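Local coordinates for Tll0287 protein (Thermosynechococcus elongatus, PDB 5B82), which binds a heme c with histidine and cysteine axial ligands in a PAS-like domain and probably serves a redox or sensing role in the cyanobacterium, at residues 103-108 / 130-135; 134-139 / 170-175. One frame throughout, in Å; residues are numbered along the deposited sequence.

Contact 1: 103-108 / 130-135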
ATOM      1  N   ALA A 103      10.100   9.614 -10.590  1.00 31.97           N
ATOM      2  CA  ALA A 103      10.742  10.520  -9.644  1.00 29.42           C
ATOM      3  C   ALA A 103       9.747  10.976  -8.591  1.00 28.55           C
ATOM      4  O   ALA A 103      10.115  11.219  -7.443  1.00 28.50           O
ATOM      5  CB  ALA A 103      11.330  11.720 -10.367  1.00 36.44           C
ATOM      6  N   LEU A 104       8.481  11.087  -8.972  1.00 26.36           N
ATOM      7  CA  LEU A 104       7.456  11.471  -8.008  1.00 24.78           C
ATOM      8  C   LEU A 104       7.217  10.387  -6.962  1.00 21.83           C
ATOM      9  O   LEU A 104       7.014  10.691  -5.781  1.00 24.95           O
ATOM     10  CB  LEU A 104       6.147  11.823  -8.712  1.00 27.02           C
ATOM     11  CG  LEU A 104       5.008  12.239  -7.782  1.00 27.25           C
ATOM     12  CD1 LEU A 104       5.418  13.354  -6.832  1.00 22.10           C
ATOM     13  CD2 LEU A 104       3.800  12.646  -8.612  1.00 30.03           C
ATOM     14  N   ASP A 105       7.221   9.126  -7.381  1.00 24.70           N
ATOM     15  CA  ASP A 105       7.072   8.039  -6.416  1.00 24.55           C
ATOM     16  C   ASP A 105       8.169   8.141  -5.351  1.00 23.12           C
ATOM     17  O   ASP A 105       7.900   8.091  -4.133  1.00 23.96           O
ATOM     18  CB  ASP A 105       7.131   6.668  -7.104  1.00 24.08           C
ATOM     19  CG  ASP A 105       5.868   6.346  -7.901  1.00 26.79           C
ATOM     20  OD1 ASP A 105       4.782   6.859  -7.555  1.00 26.56           O
ATOM     21  OD2 ASP A 105       5.960   5.552  -8.860  1.00 31.01           O
ATOM     22  N   VAL A 106       9.402   8.308  -5.822  1.00 23.31           N
ATOM     23  CA  VAL A 106      10.563   8.335  -4.946  1.00 26.21           C
ATOM     24  C   VAL A 106      10.509   9.556  -4.047  1.00 26.86           C
ATOM     25  O   VAL A 106      10.815   9.476  -2.851  1.00 25.03           O
ATOM     26  CB  VAL A 106      11.891   8.305  -5.735  1.00 29.74           C
ATOM     27  CG1 VAL A 106      13.071   8.415  -4.791  1.00 25.45           C
ATOM     28  CG2 VAL A 106      11.995   7.028  -6.548  1.00 31.42           C
ATOM     29  N   GLN A 107      10.107  10.681  -4.623  1.00 24.84           N
ATOM     30  CA  GLN A 107       9.948  11.927  -3.883  1.00 27.03           C
ATOM     31  C   GLN A 107       8.933  11.772  -2.750  1.00 24.46           C
ATOM     32  O   GLN A 107       9.146  12.260  -1.633  1.00 23.30           O
ATOM     33  CB  GLN A 107       9.495  13.050  -4.822  1.00 29.71           C
ATOM     34  CG  GLN A 107       9.221  14.375  -4.113  1.00 42.77           C
ATOM     35  CD  GLN A 107       8.371  15.334  -4.941  1.00 52.22           C
ATOM     36  OE1 GLN A 107       7.579  16.106  -4.393  1.00 57.77           O
ATOM     37  NE2 GLN A 107       8.532  15.289  -6.260  1.00 50.73           N
ATOM     38  N   ALA A 108       7.825  11.093  -3.044  1.00 19.33           N
ATOM     39  CA  ALA A 108       6.741  10.969  -2.081  1.00 19.80           C
ATOM     40  C   ALA A 108       7.171  10.062  -0.937  1.00 19.43           C
ATOM     41  O   ALA A 108       6.996  10.405   0.236  1.00 25.91           O
ATOM     42  CB  ALA A 108       5.477  10.438  -2.748  1.00 19.63           C
ATOM     43  N   HIS A 130      -2.340  14.333  -7.672  1.00 17.54           N
ATOM     44  CA  HIS A 130      -1.792  13.089  -7.151  1.00 16.52           C
ATOM     45  C   HIS A 130      -1.926  13.098  -5.632  1.00 15.67           C
ATOM     46  O   HIS A 130      -1.473  14.032  -4.988  1.00 19.71           O
ATOM     47  CB  HIS A 130      -0.304  12.960  -7.486  1.00 14.48           C
ATOM     48  CG  HIS A 130       0.029  13.215  -8.925  1.00 23.29           C
ATOM     49  ND1 HIS A 130       0.110  12.208  -9.860  1.00 23.73           N
ATOM     50  CD2 HIS A 130       0.332  14.359  -9.576  1.00 20.74           C
ATOM     51  CE1 HIS A 130       0.446  12.722 -11.030  1.00 27.00           C
ATOM     52  NE2 HIS A 130       0.590  14.025 -10.885  1.00 25.85           N
ATOM     53  N   TYR A 131      -2.526  12.054  -5.073  1.00 17.42           N
ATOM     54  CA  TYR A 131      -2.653  11.936  -3.632  1.00 14.95           C
ATOM     55  C   TYR A 131      -1.861  10.729  -3.182  1.00 20.53           C
ATOM     56  O   TYR A 131      -1.933   9.665  -3.813  1.00 18.77           O
ATOM     57  CB  TYR A 131      -4.129  11.767  -3.253  1.00 16.69           C
ATOM     58  CG  TYR A 131      -4.413  11.510  -1.771  1.00 19.88           C
ATOM     59  CD1 TYR A 131      -4.304  12.528  -0.828  1.00 20.63           C
ATOM     60  CD2 TYR A 131      -4.843  10.262  -1.327  1.00 23.80           C
ATOM     61  CE1 TYR A 131      -4.595  12.308   0.520  1.00 18.38           C
ATOM     62  CE2 TYR A 131      -5.140  10.032   0.035  1.00 17.76           C
ATOM     63  CZ  TYR A 131      -5.016  11.062   0.940  1.00 17.93           C
ATOM     64  OH  TYR A 131      -5.313  10.842   2.282  1.00 21.56           O
ATOM     65  N   PHE A 132      -1.098  10.905  -2.103  1.00 16.92           N
ATOM     66  CA  PHE A 132      -0.290   9.840  -1.540  1.00 14.65           C
ATOM     67  C   PHE A 132      -0.643   9.707  -0.068  1.00 14.72           C
ATOM     68  O   PHE A 132      -0.819  10.699   0.616  1.00 16.63           O
ATOM     69  CB  PHE A 132       1.195  10.162  -1.665  1.00 12.15           C
ATOM     70  CG  PHE A 132       1.642  10.401  -3.096  1.00 16.45           C
ATOM     71  CD1 PHE A 132       2.047   9.346  -3.890  1.00 13.09           C
ATOM     72  CD2 PHE A 132       1.650  11.681  -3.624  1.00 14.44           C
ATOM     73  CE1 PHE A 132       2.451   9.558  -5.225  1.00 15.85           C
ATOM     74  CE2 PHE A 132       2.061  11.908  -4.953  1.00 17.62           C
ATOM     75  CZ  PHE A 132       2.458  10.845  -5.742  1.00 20.94           C
ATOM     76  N   ARG A 133      -0.717   8.475   0.408  1.00 12.61           N
ATOM     77  CA  ARG A 133      -1.043   8.244   1.811  1.00 16.39           C
ATOM     78  C   ARG A 133      -0.118   7.162   2.339  1.00 16.98           C
ATOM     79  O   ARG A 133      -0.056   6.055   1.798  1.00 19.88           O
ATOM     80  CB  ARG A 133      -2.528   7.883   1.963  1.00 16.86           C
ATOM     81  CG  ARG A 133      -3.087   8.009   3.422  1.00 15.01           C
ATOM     82  CD  ARG A 133      -3.018   6.702   4.162  1.00 23.24           C
ATOM     83  NE  ARG A 133      -3.690   6.781   5.468  1.00 28.71           N
ATOM     84  CZ  ARG A 133      -3.066   7.021   6.618  1.00 32.23           C
ATOM     85  NH1 ARG A 133      -1.746   7.204   6.631  1.00 29.83           N
ATOM     86  NH2 ARG A 133      -3.753   7.065   7.760  1.00 24.86           N
ATOM     87  N   ARG A 134       0.626   7.485   3.389  1.00 18.42           N
ATOM     88  CA  ARG A 134       1.601   6.534   3.917  1.00 17.76           C
ATOM     89  C   ARG A 134       0.950   5.266   4.479  1.00 15.80           C
ATOM     90  O   ARG A 134      -0.186   5.282   4.961  1.00 18.73           O
ATOM     91  CB  ARG A 134       2.514   7.194   4.968  1.00 23.42           C
ATOM     92  CG  ARG A 134       2.095   6.976   6.408  1.00 22.38           C
ATOM     93  CD  ARG A 134       2.904   7.843   7.393  1.00 22.02           C
ATOM     94  NE  ARG A 134       4.214   7.299   7.740  1.00 24.79           N
ATOM     95  CZ  ARG A 134       5.346   8.000   7.715  1.00 23.81           C
ATOM     96  NH1 ARG A 134       5.332   9.276   7.344  1.00 22.11           N
ATOM     97  NH2 ARG A 134       6.493   7.428   8.063  1.00 20.55           N
ATOM     98  N   ILE A 135       1.682   4.165   4.382  1.00 16.69           N
ATOM     99  CA  ILE A 135       1.307   2.906   5.010  1.00 22.51           C
ATOM    100  C   ILE A 135       2.394   2.547   6.018  1.00 24.25           C
ATOM    101  O   ILE A 135       3.565   2.409   5.654  1.00 26.48           O
ATOM    102  CB  ILE A 135       1.218   1.774   3.977  1.00 18.26           C
ATOM    103  CG1 ILE A 135       0.156   2.092   2.930  1.00 17.39           C
ATOM    104  CG2 ILE A 135       0.889   0.444   4.662  1.00 17.62           C
ATOM    105  CD1 ILE A 135       0.282   1.295   1.647  1.00 17.14           C
TER

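Contact 2: 134-139 / 170-175. With HEC (heme c), chain B.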
ATOM      1  N   ARG A 134       0.626   7.485   3.389  1.00 18.42           N
ATOM      2  CA  ARG A 134       1.601   6.534   3.917  1.00 17.76           C
ATOM      3  C   ARG A 134       0.950   5.266   4.479  1.00 15.80           C
ATOM      4  O   ARG A 134      -0.186   5.282   4.961  1.00 18.73           O
ATOM      5  CB  ARG A 134       2.514   7.194   4.968  1.00 23.42           C
ATOM      6  CG  ARG A 134       2.095   6.976   6.408  1.00 22.38           C
ATOM      7  CD  ARG A 134       2.904   7.843   7.393  1.00 22.02           C
ATOM      8  NE  ARG A 134       4.214   7.299   7.740  1.00 24.79           N
ATOM      9  CZ  ARG A 134       5.346   8.000   7.715  1.00 23.81           C
ATOM     10  NH1 ARG A 134       5.332   9.276   7.344  1.00 22.11           N
ATOM     11  NH2 ARG A 134       6.493   7.428   8.063  1.00 20.55           N
ATOM     12  N   ILE A 135       1.682   4.165   4.382  1.00 16.69           N
ATOM     13  CA  ILE A 135       1.307   2.906   5.010  1.00 22.51           C
ATOM     14  C   ILE A 135       2.394   2.547   6.018  1.00 24.25           C
ATOM     15  O   ILE A 135       3.565   2.409   5.654  1.00 26.48           O
ATOM     16  CB  ILE A 135       1.218   1.774   3.977  1.00 18.26           C
ATOM     17  CG1 ILE A 135       0.156   2.092   2.930  1.00 17.39           C
ATOM     18  CG2 ILE A 135       0.889   0.444   4.662  1.00 17.62           C
ATOM     19  CD1 ILE A 135       0.282   1.295   1.647  1.00 17.14           C
ATOM     20  N   ASP A 136       2.019   2.396   7.281  1.00 21.10           N
ATOM     21  CA  ASP A 136       2.992   2.020   8.292  1.00 22.02           C
ATOM     22  C   ASP A 136       2.859   0.543   8.650  1.00 24.77           C
ATOM     23  O   ASP A 136       1.855  -0.094   8.339  1.00 27.09           O
ATOM     24  CB  ASP A 136       2.867   2.902   9.537  1.00 27.49           C
ATOM     25  CG  ASP A 136       3.347   4.334   9.299  1.00 34.63           C
ATOM     26  OD1 ASP A 136       4.270   4.538   8.477  1.00 37.17           O
ATOM     27  OD2 ASP A 136       2.801   5.258   9.944  1.00 36.41           O
ATOM     28  N   VAL A 137       3.883   0.005   9.297  1.00 23.69           N
ATOM     29  CA  VAL A 137       3.877  -1.393   9.696  1.00 24.03           C
ATOM     30  C   VAL A 137       3.314  -1.537  11.106  1.00 23.16           C
ATOM     31  O   VAL A 137       3.828  -0.917  12.029  1.00 31.97           O
ATOM     32  CB  VAL A 137       5.301  -1.959   9.667  1.00 25.55           C
ATOM     33  CG1 VAL A 137       5.324  -3.380  10.208  1.00 27.72           C
ATOM     34  CG2 VAL A 137       5.866  -1.909   8.250  1.00 26.92           C
ATOM     35  N   GLN A 138       2.252  -2.330  11.270  1.00 27.22           N
ATOM     36  CA  GLN A 138       1.793  -2.754  12.609  1.00 34.82           C
ATOM     37  C   GLN A 138       2.258  -4.174  12.935  1.00 34.45           C
ATOM     38  O   GLN A 138       2.797  -4.868  12.070  1.00 29.71           O
ATOM     39  CB  GLN A 138       0.267  -2.683  12.740  1.00 36.83           C
ATOM     40  CG  GLN A 138      -0.301  -1.274  12.720  1.00 41.64           C
ATOM     41  CD  GLN A 138      -0.624  -0.818  11.325  1.00 45.01           C
ATOM     42  OE1 GLN A 138      -1.106  -1.600  10.511  1.00 52.95           O
ATOM     43  NE2 GLN A 138      -0.347   0.449  11.029  1.00 41.22           N
ATOM     44  N   ALA A 139       2.039  -4.604  14.179  1.00 32.34           N
ATOM     45  CA  ALA A 139       2.488  -5.916  14.637  1.00 29.55           C
ATOM     46  C   ALA A 139       1.936  -7.079  13.821  1.00 26.11           C
ATOM     47  O   ALA A 139       2.657  -8.032  13.540  1.00 31.75           O
ATOM     48  CB  ALA A 139       2.167  -6.121  16.132  1.00 31.69           C
ATOM     49  N   GLY A 170       6.255   0.108  13.232  1.00 36.72           N
ATOM     50  CA  GLY A 170       6.502   1.534  13.118  1.00 39.09           C
ATOM     51  C   GLY A 170       7.248   1.927  11.860  1.00 37.22           C
ATOM     52  O   GLY A 170       7.338   3.109  11.536  1.00 36.25           O
ATOM     53  N   ASP A 171       7.797   0.943  11.153  1.00 35.10           N
ATOM     54  CA  ASP A 171       8.489   1.206   9.889  1.00 30.92           C
ATOM     55  C   ASP A 171       7.562   1.793   8.829  1.00 25.47           C
ATOM     56  O   ASP A 171       6.357   1.563   8.851  1.00 28.00           O
ATOM     57  CB  ASP A 171       9.080  -0.084   9.316  1.00 29.51           C
ATOM     58  CG  ASP A 171      10.317  -0.538  10.052  1.00 37.52           C
ATOM     59  OD1 ASP A 171      10.617   0.049  11.112  1.00 40.04           O
ATOM     60  OD2 ASP A 171      10.975  -1.487   9.570  1.00 34.62           O
ATOM     61  N   LEU A 172       8.135   2.524   7.878  1.00 26.36           N
ATOM     62  CA  LEU A 172       7.388   2.917   6.686  1.00 28.56           C
ATOM     63  C   LEU A 172       7.307   1.738   5.719  1.00 26.70           C
ATOM     64  O   LEU A 172       8.327   1.284   5.196  1.00 33.17           O
ATOM     65  CB  LEU A 172       8.055   4.111   6.005  1.00 28.84           C
ATOM     66  CG  LEU A 172       7.452   4.519   4.661  1.00 30.01           C
ATOM     67  CD1 LEU A 172       6.021   5.021   4.849  1.00 25.21           C
ATOM     68  CD2 LEU A 172       8.331   5.565   4.004  1.00 30.87           C
ATOM     69  N   ARG A 173       6.092   1.245   5.485  1.00 23.89           N
ATOM     70  CA  ARG A 173       5.870   0.079   4.633  1.00 23.54           C
ATOM     71  C   ARG A 173       5.867   0.436   3.145  1.00 26.26           C
ATOM     72  O   ARG A 173       6.375  -0.315   2.309  1.00 22.55           O
ATOM     73  CB  ARG A 173       4.534  -0.574   4.990  1.00 21.69           C
ATOM     74  CG  ARG A 173       4.113  -1.674   4.038  1.00 22.93           C
ATOM     75  CD  ARG A 173       4.968  -2.933   4.215  1.00 28.87           C
ATOM     76  NE  ARG A 173       4.561  -3.970   3.271  1.00 29.25           N
ATOM     77  CZ  ARG A 173       5.046  -4.096   2.037  1.00 28.23           C
ATOM     78  NH1 ARG A 173       5.973  -3.257   1.600  1.00 25.83           N
ATOM     79  NH2 ARG A 173       4.609  -5.068   1.245  1.00 22.83           N
ATOM     80  N   GLY A 174       5.283   1.587   2.838  1.00 24.54           N
ATOM     81  CA  GLY A 174       5.062   2.033   1.475  1.00 24.83           C
ATOM     82  C   GLY A 174       3.977   3.090   1.517  1.00 23.09           C
ATOM     83  O   GLY A 174       3.803   3.773   2.534  1.00 20.61           O
ATOM     84  N   MET A 175       3.226   3.222   0.431  1.00 21.20           N
ATOM     85  CA  MET A 175       2.197   4.251   0.340  1.00 18.43           C
ATOM     86  C   MET A 175       1.126   3.857  -0.652  1.00 19.55           C
ATOM     87  O   MET A 175       1.353   2.978  -1.496  1.00 17.52           O
ATOM     88  CB  MET A 175       2.815   5.577  -0.092  1.00 19.55           C
ATOM     89  CG  MET A 175       3.238   5.620  -1.563  1.00 17.54           C
ATOM     90  SD  MET A 175       4.174   7.106  -1.922  1.00 21.16           S
ATOM     91  CE  MET A 175       4.567   6.813  -3.665  1.00 22.39           C
TER
HETATM   92 FE   HEC B 501       0.943  -7.313   3.041  1.00 24.74          FE
HETATM   93  CHA HEC B 501       1.566  -6.820  -0.261  1.00 22.10           C
HETATM   94  CHB HEC B 501       1.358  -3.884   3.573  1.00 23.23           C
HETATM   95  CHC HEC B 501       0.090  -7.670   6.301  1.00 29.06           C
HETATM   96  CHD HEC B 501       0.930 -10.723   2.623  1.00 27.45           C
HETATM   97  NA  HEC B 501       1.442  -5.665   1.888  1.00 23.96           N
HETATM   98  C1A HEC B 501       1.522  -5.687   0.511  1.00 24.69           C
HETATM   99  C2A HEC B 501       1.571  -4.321   0.028  1.00 24.16           C
HETATM  100  C3A HEC B 501       1.509  -3.521   1.100  1.00 22.44           C
HETATM  101  C4A HEC B 501       1.434  -4.342   2.281  1.00 24.98           C
HETATM  102  CMA HEC B 501       1.526  -1.984   1.122  1.00 17.22           C
HETATM  103  CAA HEC B 501       1.654  -3.874  -1.454  1.00 24.65           C
HETATM  104  CBA HEC B 501       3.075  -3.485  -1.860  1.00 21.00           C
HETATM  105  CGA HEC B 501       3.879  -4.715  -2.183  1.00 20.63           C
HETATM  106  O1A HEC B 501       4.877  -4.987  -1.472  1.00 30.44           O
HETATM  107  O2A HEC B 501       3.510  -5.453  -3.134  1.00 24.48           O
HETATM  108  NB  HEC B 501       0.784  -6.015   4.620  1.00 28.16           N
HETATM  109  C1B HEC B 501       0.937  -4.645   4.633  1.00 26.72           C
HETATM  110  C2B HEC B 501       0.580  -4.149   5.946  1.00 26.88           C
HETATM  111  C3B HEC B 501       0.240  -5.196   6.699  1.00 24.58           C
HETATM  112  C4B HEC B 501       0.349  -6.387   5.882  1.00 27.82           C
HETATM  113  CMB HEC B 501       0.645  -2.666   6.396  1.00 17.17           C
HETATM  114  CAB HEC B 501      -0.215  -5.159   8.178  1.00 22.04           C
HETATM  115  CBB HEC B 501      -1.576  -4.429   8.317  1.00 19.42           C
HETATM  116  NC  HEC B 501       0.614  -8.906   4.242  1.00 30.66           N
HETATM  117  C1C HEC B 501       0.214  -8.825   5.556  1.00 31.59           C
HETATM  118  C2C HEC B 501      -0.197 -10.148   5.978  1.00 33.41           C
HETATM  119  C3C HEC B 501       0.160 -11.016   5.016  1.00 31.24           C
HETATM  120  C4C HEC B 501       0.595 -10.235   3.871  1.00 29.68           C
HETATM  121  CMC HEC B 501      -0.515 -10.495   7.452  1.00 26.69           C
HETATM  122  CAC HEC B 501       0.043 -12.563   5.045  1.00 28.95           C
HETATM  123  CBC HEC B 501      -1.383 -13.110   5.290  1.00 34.48           C
HETATM  124  ND  HEC B 501       1.268  -8.579   1.466  1.00 27.17           N
HETATM  125  C1D HEC B 501       1.071  -9.956   1.489  1.00 32.00           C
HETATM  126  C2D HEC B 501       1.044 -10.449   0.125  1.00 28.75           C
HETATM  127  C3D HEC B 501       1.253  -9.223  -0.753  1.00 28.85           C
HETATM  128  C4D HEC B 501       1.382  -8.115   0.154  1.00 27.07           C
HETATM  129  CMD HEC B 501       0.851 -11.904  -0.351  1.00 25.18           C
HETATM  130  CAD HEC B 501       1.291  -9.152  -2.295  1.00 24.15           C
HETATM  131  CBD HEC B 501      -0.159  -8.935  -2.711  1.00 25.35           C
HETATM  132  CGD HEC B 501      -0.276  -8.649  -4.192  1.00 24.03           C
HETATM  133  O1D HEC B 501       0.063  -9.532  -5.012  1.00 29.31           O
HETATM  134  O2D HEC B 501      -0.718  -7.532  -4.541  1.00 26.35           O

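Contact 1: 103-108 / 130-135
L104 and A108, one turn apart on helix 103-114, pack on the rings of H130 and F132 from strand 128-136. The segment axes approach to 10.4 Å at a crossing angle of -40°. No hydrogen bond joins the two segments. F132 gives the largest share of the contact. Its CB leads toward the helix, and CG lies anti to the carbonyl carbon (chi1 -58°), which starts the ring toward A108 and L104. A108 CB sits over the centre of one face of the F132 ring, 3.8 Å from the centroid. F132 CG and CD1 lie nearest that methyl. Further out, F132 CE1 has D105 OD1 near the ring plane, at 4.3 Å. CE2 meets CG and CD1 of L104. The tip, F132 CZ, lies 3.6 Å from L104 CG and equally near L104 CD2, which reaches the ring edge in plane. L104 CD2 also stands over the centre of one H130 face, 3.8 Å from the centroid and 10° off the normal, a CH-pi contact. Both nitrogens of H130 are bonded elsewhere, ND1 to T179 and NE2 to D125, which should fix the imidazole. D105 OD2 is held by a salt bridge to R87 and a hydrogen bond from R101 N. F121 and M175 also touch F132. An alanine in place of F132 would probably open a gap between helix and sheet, leaving the A108 methyl and L104 CG and CD1 without the ring they pack on. The contact is buried helix-on-sheet packing by apolar and CH-pi contacts, with nearby polar groups bonded elsewhere in the chain.

Contact 2: 134-139 / 170-175
I135 and R173 lie side by side and point the same way, toward the heme. I135 CG2 is 3.8 Å from R173 CB, and I135 CD1 reaches the heme methyl CMA. R173 bends at chi2 (72°), and its outer chain lies over one face of the heme at ring A, with R173 NE 3.2 Å from heme CHB. Its guanidinium has the heme against one face, and R173 NH2 donates to heme propionate oxygen O1A at 2.7 Å. NH1 bonds to K92 O. V137 crosses R173 obliquely, with CG2 against the arginine CB. On the other side of the strands, L172 CD1 lies over one face of the R134 guanidinium. D136 OD1 meets R134 NE in the guanidinium plane, a nearly straight salt bridge of 2.9 Å. The backbones pair antiparallel, and R173 and G174 both face I135, a classic beta bulge. I135 O takes R173 N at 2.8 Å and G174 N in a weak bond at 3.4 Å. I135 N gives to G174 O, V137 N to D171 O, and G170 N to V137 O. The bulge thus sits where R173 turns to the heme, and the positive charge of R173 would probably offset the negative charge of the propionate.

How the contacts relate
Contact 1 and contact 2 have centres 13 Å apart and touch each other. They share R134 and I135 on strand 128-136. Along the chain, helix 103-114 comes first, then strand 128-136, which holds 130-135 and the first residues of 134-139, and finally strand 172-181. The two strands are neighbours in the four-stranded antiparallel sheet. M175 joins the contacts: M175 CE lies 3.6 Å from F132 CD1, and its SD packs on A108 CB. Contact 1 lies between the helix and the sheet, while contact 2 reaches the heme at the end of strand 128-136. One strand of the PAS-like domain therefore connects the helix packing to the heme pocket.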